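Local coordinates for protein Na-K-Cl cotransporter (Methanosarcina acetivorans, PDB 3G40) that probably carries chloride together with cations across the membrane as a member of the SLC12A family, this piece being its cytoplasmic C-terminal domain, at residues E62-L65 against S66-S70; E125-R128 against E129-K133; L182-A185 against Y186-S190. All coordinates share one frame; numbering follows the deposited sequence.

Contact 1: residues E62-L65 against S66-S70; sequences ENLL and SQLPS
Asn63 and Ser66 meet side chain to side chain at the start of a helix, where Asn63 holds the N-cap position. With CG turned anti to the backbone N (chi1 -151°), Asn63 folds its amide forward over the first turn and brings ND2 to 2.9 Å from Ser66 OG, although the angle there is too poor for a hydrogen bond. The cap's carbonyl does more: Asn63 O accepts Ser66 N at 3.1 Å from above the carbonyl plane, and weakly Gln67 N as well. One residue on, Leu64 O takes Leu68 N in a straighter bond of 2.9 Å (165°), and the two leucines touch loosely, Leu64 CB lying 4.2 Å from Leu68 CG. Pro69 then breaks the pattern. Lacking an N-H, it sets its ring carbon CD 3.2 Å from Leu65 O, and the helix kinks there. Outside this turn, the carboxylate of Asp60 receives the N-H groups of Leu64 and Leu65, completing the helix start. Leu64 and Leu68 lean on Pro30 and Leu33 of helix 30-44, while Leu64, Leu65 and Pro69 rest against Ile86 and Trp84 of strand 81-86.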
ATOM      1  N   GLU A  62       3.165 -13.087  18.444  1.00 90.60           N
ATOM      2  CA  GLU A  62       2.724 -12.815  17.080  1.00 84.71           C
ATOM      3  C   GLU A  62       2.628 -14.116  16.294  1.00 76.34           C
ATOM      4  O   GLU A  62       2.292 -14.120  15.110  1.00 72.20           O
ATOM      5  CB  GLU A  62       3.699 -11.862  16.388  1.00 85.55           C
ATOM      6  CG  GLU A  62       4.001 -10.593  17.171  1.00 93.36           C
ATOM      7  CD  GLU A  62       2.814  -9.650  17.244  1.00104.50           C
ATOM      8  OE1 GLU A  62       1.864  -9.826  16.451  1.00108.80           O
ATOM      9  OE2 GLU A  62       2.836  -8.727  18.088  1.00107.34           O
ATOM     10  N   ASN A  63       2.916 -15.222  16.974  1.00 71.07           N
ATOM     11  CA  ASN A  63       2.996 -16.531  16.338  1.00 66.85           C
ATOM     12  C   ASN A  63       3.727 -16.484  15.000  1.00 66.78           C
ATOM     13  O   ASN A  63       3.189 -16.871  13.964  1.00 66.69           O
ATOM     14  CB  ASN A  63       1.611 -17.154  16.169  1.00 78.21           C
ATOM     15  CG  ASN A  63       1.657 -18.670  16.190  1.00 97.40           C
ATOM     16  OD1 ASN A  63       2.735 -19.270  16.225  1.00 98.42           O
ATOM     17  ND2 ASN A  63       0.486 -19.301  16.178  1.00104.43           N
ATOM     18  N   LEU A  64       4.958 -15.993  15.031  1.00 62.50           N
ATOM     19  CA  LEU A  64       5.807 -15.992  13.855  1.00 57.17           C
ATOM     20  C   LEU A  64       5.961 -17.399  13.284  1.00 57.05           C
ATOM     21  O   LEU A  64       6.118 -17.567  12.078  1.00 49.58           O
ATOM     22  CB  LEU A  64       7.172 -15.396  14.197  1.00 56.74           C
ATOM     23  CG  LEU A  64       7.131 -13.917  14.589  1.00 55.20           C
ATOM     24  CD1 LEU A  64       8.518 -13.410  14.944  1.00 53.84           C
ATOM     25  CD2 LEU A  64       6.539 -13.109  13.466  1.00 54.69           C
ATOM     26  N   LEU A  65       5.889 -18.416  14.146  1.00 50.19           N
ATOM     27  CA  LEU A  65       6.104 -19.789  13.704  1.00 50.23           C
ATOM     28  C   LEU A  65       5.049 -20.217  12.695  1.00 53.01           C
ATOM     29  O   LEU A  65       5.329 -21.008  11.793  1.00 54.80           O
ATOM     30  CB  LEU A  65       6.136 -20.761  14.902  1.00 56.06           C
ATOM     31  CG  LEU A  65       6.868 -22.095  14.698  1.00 61.98           C
ATOM     32  CD1 LEU A  65       8.368 -21.881  14.475  1.00 66.13           C
ATOM     33  CD2 LEU A  65       6.640 -23.028  15.885  1.00 67.29           C
ATOM     34  N   SER A  66       3.840 -19.685  12.843  1.00 54.78           N
ATOM     35  CA  SER A  66       2.749 -19.987  11.920  1.00 63.42           C
ATOM     36  C   SER A  66       2.769 -19.128  10.651  1.00 66.40           C
ATOM     37  O   SER A  66       2.446 -19.602   9.559  1.00 72.25           O
ATOM     38  CB  SER A  66       1.409 -19.814  12.629  1.00 71.24           C
ATOM     39  OG  SER A  66       1.312 -20.681  13.744  1.00 73.33           O
ATOM     40  N   GLN A  67       3.153 -17.864  10.794  1.00 55.76           N
ATOM     41  CA  GLN A  67       3.024 -16.906   9.696  1.00 52.14           C
ATOM     42  C   GLN A  67       4.240 -16.815   8.770  1.00 47.28           C
ATOM     43  O   GLN A  67       4.084 -16.670   7.557  1.00 50.75           O
ATOM     44  CB  GLN A  67       2.676 -15.517  10.240  1.00 60.99           C
ATOM     45  CG  GLN A  67       1.374 -15.478  11.023  1.00 71.39           C
ATOM     46  CD  GLN A  67       0.669 -14.138  10.917  1.00 78.76           C
ATOM     47  OE1 GLN A  67       0.561 -13.560   9.832  1.00 83.74           O
ATOM     48  NE2 GLN A  67       0.173 -13.641  12.045  1.00 82.40           N
ATOM     49  N   LEU A  68       5.446 -16.873   9.332  1.00 38.71           N
ATOM     50  CA  LEU A  68       6.650 -16.712   8.515  1.00 45.29           C
ATOM     51  C   LEU A  68       6.811 -17.766   7.419  1.00 41.74           C
ATOM     52  O   LEU A  68       7.171 -17.431   6.291  1.00 41.99           O
ATOM     53  CB  LEU A  68       7.921 -16.617   9.373  1.00 44.94           C
ATOM     54  CG  LEU A  68       8.140 -15.315  10.143  1.00 54.72           C
ATOM     55  CD1 LEU A  68       9.581 -15.237  10.593  1.00 56.90           C
ATOM     56  CD2 LEU A  68       7.775 -14.084   9.300  1.00 47.05           C
ATOM     57  N   PRO A  69       6.558 -19.045   7.737  1.00 41.67           N
ATOM     58  CA  PRO A  69       6.697 -20.048   6.678  1.00 39.13           C
ATOM     59  C   PRO A  69       5.724 -19.799   5.540  1.00 39.28           C
ATOM     60  O   PRO A  69       6.065 -20.037   4.384  1.00 40.79           O
ATOM     61  CB  PRO A  69       6.333 -21.356   7.389  1.00 46.82           C
ATOM     62  CG  PRO A  69       6.644 -21.094   8.805  1.00 47.21           C
ATOM     63  CD  PRO A  69       6.291 -19.667   9.046  1.00 43.12           C
ATOM     64  N   SER A  70       4.523 -19.334   5.851  1.00 35.47           N
ATOM     65  CA  SER A  70       3.550 -19.078   4.793  1.00 43.56           C
ATOM     66  C   SER A  70       3.985 -17.896   3.923  1.00 40.31           C
ATOM     67  O   SER A  70       3.830 -17.907   2.697  1.00 38.07           O
ATOM     68  CB  SER A  70       2.172 -18.800   5.378  1.00 53.02           C
ATOM     69  OG  SER A  70       1.231 -18.612   4.337  1.00 68.29           O
TER

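Contact 2: residues E125-R128 against E129-K133; sequences EEIR and EIIRK
OE2 of Glu129 is gripped by Arg132 NH2 at 2.9 Å, while the backbone N of the same glutamate reaches back a turn to bond Glu125 O. A second base approaches the same oxygen, Lys133 NZ standing a long 3.6 Å from Glu129 OE2. Arg132 presents the edge of its guanidinium: its N-H runs almost straight (175°) onto the syn lone pair of OE2, in the guanidinium plane, and NE adds a weak bond to OE1. This two-point hold limits rotation of the carboxylate. Glu129 gets there by leaving CG anti to its own N and then turning about CB-CG (chi2 52°), which holds the acid out from the helix surface, where the bases of the next turn reach it. Arg128 pairs with Glu125 in another way. NH1 lies 2.9 Å from Glu125 OE1, but the carboxylate sits above a face of the guanidinium, near its rim, so charge alone links them.

These polar groups belong to helix 124-136, the connection in a beta-alpha-beta crossover from strand 112-116 to strand 140-145, and the isoleucines mark its inner side. Ile130 N makes the shortest bond of the turn, 2.7 Å to Glu126 O. Ile131 lays CG1 3.2 Å from Ile127 O and crosses obliquely over its neighbour, CD1 meeting Ile127 CG2 at 3.9 Å. With an alanine here, a gap would probably open beside Ile127 CG2, and Leu115, Leu252 and Pro256 would lose much of the apolar surface they touch. Ile130 also rests on strand 112-116, through Leu113 and Leu115. On another side of the helix, Glu126 OE2 comes close to Glu93 OE2, a meeting of like charges that may raise the proton affinity of one acid.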
ATOM      1  N   GLU A 125      18.863   4.428  18.562  1.00 73.91           N
ATOM      2  CA  GLU A 125      20.228   4.057  18.903  1.00 77.39           C
ATOM      3  C   GLU A 125      20.572   2.636  18.453  1.00 68.09           C
ATOM      4  O   GLU A 125      21.612   2.417  17.829  1.00 66.12           O
ATOM      5  CB  GLU A 125      20.519   4.253  20.389  1.00 86.28           C
ATOM      6  CG  GLU A 125      21.992   4.456  20.643  1.00101.28           C
ATOM      7  CD  GLU A 125      22.625   5.369  19.600  1.00116.80           C
ATOM      8  OE1 GLU A 125      22.166   6.523  19.453  1.00119.83           O
ATOM      9  OE2 GLU A 125      23.585   4.935  18.928  1.00123.02           O
ATOM     10  N   GLU A 126      19.704   1.677  18.762  1.00 67.35           N
ATOM     11  CA  GLU A 126      19.903   0.302  18.301  1.00 70.99           C
ATOM     12  C   GLU A 126      19.958   0.261  16.777  1.00 63.09           C
ATOM     13  O   GLU A 126      20.834  -0.373  16.188  1.00 57.81           O
ATOM     14  CB  GLU A 126      18.781  -0.611  18.794  1.00 80.48           C
ATOM     15  CG  GLU A 126      18.826  -0.929  20.278  1.00 99.73           C
ATOM     16  CD  GLU A 126      17.815  -1.993  20.664  1.00111.01           C
ATOM     17  OE1 GLU A 126      16.990  -2.366  19.801  1.00110.67           O
ATOM     18  OE2 GLU A 126      17.846  -2.457  21.824  1.00117.37           O
ATOM     19  N   ILE A 127      19.008   0.942  16.145  1.00 62.78           N
ATOM     20  CA  ILE A 127      18.950   1.010  14.691  1.00 60.31           C
ATOM     21  C   ILE A 127      20.262   1.527  14.111  1.00 60.65           C
ATOM     22  O   ILE A 127      20.823   0.929  13.193  1.00 64.36           O
ATOM     23  CB  ILE A 127      17.762   1.873  14.225  1.00 62.12           C
ATOM     24  CG1 ILE A 127      16.452   1.112  14.449  1.00 59.58           C
ATOM     25  CG2 ILE A 127      17.916   2.264  12.761  1.00 62.99           C
ATOM     26  CD1 ILE A 127      15.228   1.849  13.961  1.00 60.49           C
ATOM     27  N   ARG A 128      20.754   2.628  14.670  1.00 56.31           N
ATOM     28  CA  ARG A 128      22.024   3.206  14.256  1.00 60.99           C
ATOM     29  C   ARG A 128      23.160   2.205  14.456  1.00 61.90           C
ATOM     30  O   ARG A 128      24.045   2.077  13.612  1.00 59.75           O
ATOM     31  CB  ARG A 128      22.303   4.478  15.060  1.00 67.10           C
ATOM     32  CG  ARG A 128      22.930   5.609  14.264  1.00 78.56           C
ATOM     33  CD  ARG A 128      23.067   6.858  15.126  1.00 92.05           C
ATOM     34  NE  ARG A 128      21.814   7.179  15.806  1.00 98.79           N
ATOM     35  CZ  ARG A 128      21.722   7.933  16.898  1.00102.64           C
ATOM     36  NH1 ARG A 128      22.815   8.448  17.449  1.00107.87           N
ATOM     37  NH2 ARG A 128      20.535   8.164  17.446  1.00 96.58           N
ATOM     38  N   GLU A 129      23.131   1.493  15.579  1.00 55.96           N
ATOM     39  CA  GLU A 129      24.164   0.512  15.880  1.00 63.80           C
ATOM     40  C   GLU A 129      24.109  -0.652  14.893  1.00 66.92           C
ATOM     41  O   GLU A 129      25.142  -1.149  14.442  1.00 65.63           O
ATOM     42  CB  GLU A 129      24.003  -0.006  17.310  1.00 74.64           C
ATOM     43  CG  GLU A 129      25.109  -0.945  17.754  1.00 86.28           C
ATOM     44  CD  GLU A 129      26.489  -0.365  17.521  1.00 92.34           C
ATOM     45  OE1 GLU A 129      26.628   0.880  17.529  1.00 96.38           O
ATOM     46  OE2 GLU A 129      27.437  -1.155  17.330  1.00 95.47           O
ATOM     47  N   ILE A 130      22.894  -1.086  14.566  1.00 62.22           N
ATOM     48  CA  ILE A 130      22.690  -2.143  13.586  1.00 64.20           C
ATOM     49  C   ILE A 130      23.270  -1.721  12.240  1.00 64.21           C
ATOM     50  O   ILE A 130      24.003  -2.476  11.600  1.00 62.93           O
ATOM     51  CB  ILE A 130      21.194  -2.466  13.428  1.00 72.33           C
ATOM     52  CG1 ILE A 130      20.692  -3.243  14.647  1.00 73.85           C
ATOM     53  CG2 ILE A 130      20.946  -3.270  12.166  1.00 71.52           C
ATOM     54  CD1 ILE A 130      21.393  -4.559  14.837  1.00 81.19           C
ATOM     55  N   ILE A 131      22.942  -0.501  11.826  1.00 57.49           N
ATOM     56  CA  ILE A 131      23.430   0.064  10.570  1.00 60.08           C
ATOM     57  C   ILE A 131      24.955   0.115  10.516  1.00 65.75           C
ATOM     58  O   ILE A 131      25.567  -0.223   9.504  1.00 71.02           O
ATOM     59  CB  ILE A 131      22.854   1.476  10.352  1.00 56.64           C
ATOM     60  CG1 ILE A 131      21.351   1.385  10.071  1.00 56.73           C
ATOM     61  CG2 ILE A 131      23.583   2.194   9.222  1.00 55.28           C
ATOM     62  CD1 ILE A 131      20.648   2.720  10.033  1.00 53.90           C
ATOM     63  N   ARG A 132      25.562   0.540  11.615  1.00 67.21           N
ATOM     64  CA  ARG A 132      27.013   0.620  11.721  1.00 75.80           C
ATOM     65  C   ARG A 132      27.633  -0.782  11.600  1.00 76.13           C
ATOM     66  O   ARG A 132      28.636  -0.977  10.906  1.00 76.95           O
ATOM     67  CB  ARG A 132      27.371   1.250  13.066  1.00 79.16           C
ATOM     68  CG  ARG A 132      28.616   2.111  13.086  1.00 85.64           C
ATOM     69  CD  ARG A 132      28.847   2.643  14.497  1.00 89.68           C
ATOM     70  NE  ARG A 132      28.917   1.554  15.471  1.00 92.50           N
ATOM     71  CZ  ARG A 132      30.022   1.193  16.117  1.00 99.88           C
ATOM     72  NH1 ARG A 132      31.157   1.849  15.914  1.00101.56           N
ATOM     73  NH2 ARG A 132      29.991   0.182  16.977  1.00 98.77           N
ATOM     74  N   LYS A 133      27.015  -1.751  12.270  1.00 69.34           N
ATOM     75  CA  LYS A 133      27.482  -3.137  12.280  1.00 68.76           C
ATOM     76  C   LYS A 133      27.363  -3.837  10.924  1.00 74.17           C
ATOM     77  O   LYS A 133      28.172  -4.707  10.601  1.00 68.79           O
ATOM     78  CB  LYS A 133      26.702  -3.954  13.318  1.00 74.54           C
ATOM     79  CG  LYS A 133      26.917  -3.556  14.777  1.00 85.91           C
ATOM     80  CD  LYS A 133      28.148  -4.222  15.385  1.00 88.44           C
ATOM     81  CE  LYS A 133      28.229  -3.957  16.886  1.00 90.68           C
ATOM     82  NZ  LYS A 133      29.616  -4.070  17.426  1.00 85.49           N
TER

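Contact 3: residues L182-A185 against Y186-S190; sequences LLIA and YKLKS
Ile184 runs alongside Leu188, the two side chains extending in one direction from the helix, and its CG2 touches Leu188 CD1 at 3.8 Å. Its branching explains the match: CG1 stands beside the backbone N, which leaves CG2 anti to that N and turned along the helix toward the next turn. Leu188 settles its CG 3.4 Å from Ile184 O, beyond the same carbonyl oxygen that its own N-H bonds at 2.9 Å. The pair is a textbook i to i+4 contact, in which backbone bond and apolar touch join the same two residues. Ile249 and Leu247 of strand 247-251 meet it from the sheet, and Ile43 and Phe39 from helix 30-44.

The carbonyl of Ala185 takes the next bond in the series, Ala185 O accepting Lys189 N at 2.8 Å. Tyr186 bonds through its N to Leu182 O, while its side chain leads away from this turn. Lys187 starts with CG anti to the backbone N and then bends twice, at chi2 (56°) and chi3 (71°). The curled chain delivers NZ to the backbone oxygen of Tyr45, to which it is hydrogen-bonded.

Across the contact itself the side chains meet through carbon alone, and every polar bond between the segments is backbone to backbone. The helix therefore supplies its own polar satisfaction in a buried setting, and Lys187, whose positive charge just beyond the end of helix 30-44 would probably suit that helix's carboxyl-end dipole, finds its partner elsewhere in the chain.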
ATOM      1  N   LEU A 182      21.574   3.528  -6.723  1.00 37.21           N
ATOM      2  CA  LEU A 182      21.384   3.434  -8.173  1.00 38.76           C
ATOM      3  C   LEU A 182      20.758   2.110  -8.603  1.00 33.23           C
ATOM      4  O   LEU A 182      19.864   2.079  -9.446  1.00 34.14           O
ATOM      5  CB  LEU A 182      22.717   3.645  -8.899  1.00 40.32           C
ATOM      6  CG  LEU A 182      22.726   3.598 -10.424  1.00 43.99           C
ATOM      7  CD1 LEU A 182      21.728   4.623 -11.001  1.00 38.31           C
ATOM      8  CD2 LEU A 182      24.145   3.864 -10.927  1.00 39.47           C
ATOM      9  N   LEU A 183      21.240   1.007  -8.033  1.00 40.80           N
ATOM     10  CA  LEU A 183      20.714  -0.314  -8.378  1.00 33.83           C
ATOM     11  C   LEU A 183      19.248  -0.457  -7.999  1.00 33.62           C
ATOM     12  O   LEU A 183      18.455  -1.016  -8.756  1.00 35.10           O
ATOM     13  CB  LEU A 183      21.550  -1.414  -7.714  1.00 32.79           C
ATOM     14  CG  LEU A 183      22.942  -1.588  -8.324  1.00 36.97           C
ATOM     15  CD1 LEU A 183      23.879  -2.267  -7.342  1.00 37.88           C
ATOM     16  CD2 LEU A 183      22.865  -2.363  -9.646  1.00 38.91           C
ATOM     17  N   ILE A 184      18.888   0.060  -6.828  1.00 31.41           N
ATOM     18  CA  ILE A 184      17.505   0.045  -6.393  1.00 32.89           C
ATOM     19  C   ILE A 184      16.627   0.931  -7.291  1.00 35.75           C
ATOM     20  O   ILE A 184      15.502   0.560  -7.631  1.00 31.95           O
ATOM     21  CB  ILE A 184      17.381   0.490  -4.923  1.00 36.38           C
ATOM     22  CG1 ILE A 184      17.971  -0.579  -3.983  1.00 42.17           C
ATOM     23  CG2 ILE A 184      15.924   0.742  -4.567  1.00 39.41           C
ATOM     24  CD1 ILE A 184      17.148  -1.850  -3.878  1.00 48.31           C
ATOM     25  N   ALA A 185      17.153   2.097  -7.687  1.00 37.18           N
ATOM     26  CA  ALA A 185      16.436   2.980  -8.601  1.00 34.09           C
ATOM     27  C   ALA A 185      16.121   2.260  -9.912  1.00 30.45           C
ATOM     28  O   ALA A 185      14.994   2.281 -10.395  1.00 31.61           O
ATOM     29  CB  ALA A 185      17.262   4.277  -8.872  1.00 30.45           C
ATOM     30  N   TYR A 186      17.122   1.595 -10.472  1.00 32.90           N
ATOM     31  CA  TYR A 186      16.942   0.878 -11.728  1.00 34.41           C
ATOM     32  C   TYR A 186      15.983  -0.308 -11.585  1.00 39.58           C
ATOM     33  O   TYR A 186      15.146  -0.568 -12.454  1.00 30.25           O
ATOM     34  CB  TYR A 186      18.286   0.345 -12.221  1.00 43.21           C
ATOM     35  CG  TYR A 186      18.146  -0.429 -13.505  1.00 59.65           C
ATOM     36  CD1 TYR A 186      18.137   0.226 -14.730  1.00 65.75           C
ATOM     37  CD2 TYR A 186      17.987  -1.812 -13.494  1.00 63.23           C
ATOM     38  CE1 TYR A 186      17.992  -0.476 -15.913  1.00 78.02           C
ATOM     39  CE2 TYR A 186      17.839  -2.522 -14.669  1.00 69.04           C
ATOM     40  CZ  TYR A 186      17.843  -1.851 -15.876  1.00 79.97           C
ATOM     41  OH  TYR A 186      17.698  -2.556 -17.050  1.00 90.55           O
ATOM     42  N   LYS A 187      16.147  -1.061 -10.506  1.00 35.41           N
ATOM     43  CA  LYS A 187      15.279  -2.219 -10.253  1.00 35.55           C
ATOM     44  C   LYS A 187      13.800  -1.800 -10.127  1.00 31.22           C
ATOM     45  O   LYS A 187      12.912  -2.395 -10.754  1.00 30.63           O
ATOM     46  CB  LYS A 187      15.762  -2.934  -8.984  1.00 35.84           C
ATOM     47  CG  LYS A 187      14.860  -4.087  -8.484  1.00 38.06           C
ATOM     48  CD  LYS A 187      14.646  -5.133  -9.564  1.00 40.07           C
ATOM     49  CE  LYS A 187      15.905  -5.938  -9.834  1.00 50.32           C
ATOM     50  NZ  LYS A 187      15.665  -6.974 -10.887  1.00 52.30           N
ATOM     51  N   LEU A 188      13.530  -0.764  -9.333  1.00 29.37           N
ATOM     52  CA  LEU A 188      12.156  -0.323  -9.134  1.00 29.28           C
ATOM     53  C   LEU A 188      11.626   0.370 -10.379  1.00 33.93           C
ATOM     54  O   LEU A 188      10.469   0.195 -10.759  1.00 30.79           O
ATOM     55  CB  LEU A 188      12.036   0.588  -7.903  1.00 29.48           C
ATOM     56  CG  LEU A 188      12.307  -0.103  -6.573  1.00 30.23           C
ATOM     57  CD1 LEU A 188      12.248   0.878  -5.419  1.00 30.72           C
ATOM     58  CD2 LEU A 188      11.313  -1.285  -6.348  1.00 33.31           C
ATOM     59  N   LYS A 189      12.478   1.129 -11.055  1.00 33.29           N
ATOM     60  CA  LYS A 189      12.031   1.677 -12.342  1.00 32.34           C
ATOM     61  C   LYS A 189      11.498   0.533 -13.195  1.00 37.12           C
ATOM     62  O   LYS A 189      10.439   0.625 -13.806  1.00 36.75           O
ATOM     63  CB  LYS A 189      13.174   2.364 -13.089  1.00 32.38           C
ATOM     64  CG  LYS A 189      12.798   2.803 -14.517  1.00 35.27           C
ATOM     65  CD  LYS A 189      13.995   3.378 -15.263  1.00 47.16           C
ATOM     66  CE  LYS A 189      13.767   3.395 -16.768  1.00 49.99           C
ATOM     67  NZ  LYS A 189      12.508   4.082 -17.174  1.00 46.30           N
ATOM     68  N   SER A 190      12.254  -0.559 -13.234  1.00 34.16           N
ATOM     69  CA  SER A 190      11.913  -1.646 -14.128  1.00 34.39           C
ATOM     70  C   SER A 190      10.678  -2.429 -13.635  1.00 31.95           C
ATOM     71  O   SER A 190       9.764  -2.710 -14.408  1.00 33.77           O
ATOM     72  CB  SER A 190      13.141  -2.560 -14.315  1.00 47.66           C
ATOM     73  OG  SER A 190      12.764  -3.865 -14.690  1.00 55.36           O
TER

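In the fold
The three contacts follow one another along the chain, each on a different helix packed around one mixed ten-stranded sheet, contact 1 at the very start of its own. Contact 1, on helix 64-77, lies beside strand 81-86, one of the two edge strands of the sheet within this chain, its centre about 25 Å from that of the chain. Contact 2, on helix 124-136, shares with it the first half of this cytoplasmic domain; their centres are about 26 Å apart. Contact 3, on helix 179-192 in the second half, is nearest the middle and sits across the chain's centre from contact 2, their centres about 25 Å apart. None touches another. Helix 30-44 meets both contacts 1 and 3, so one helix of the first half relates both halves.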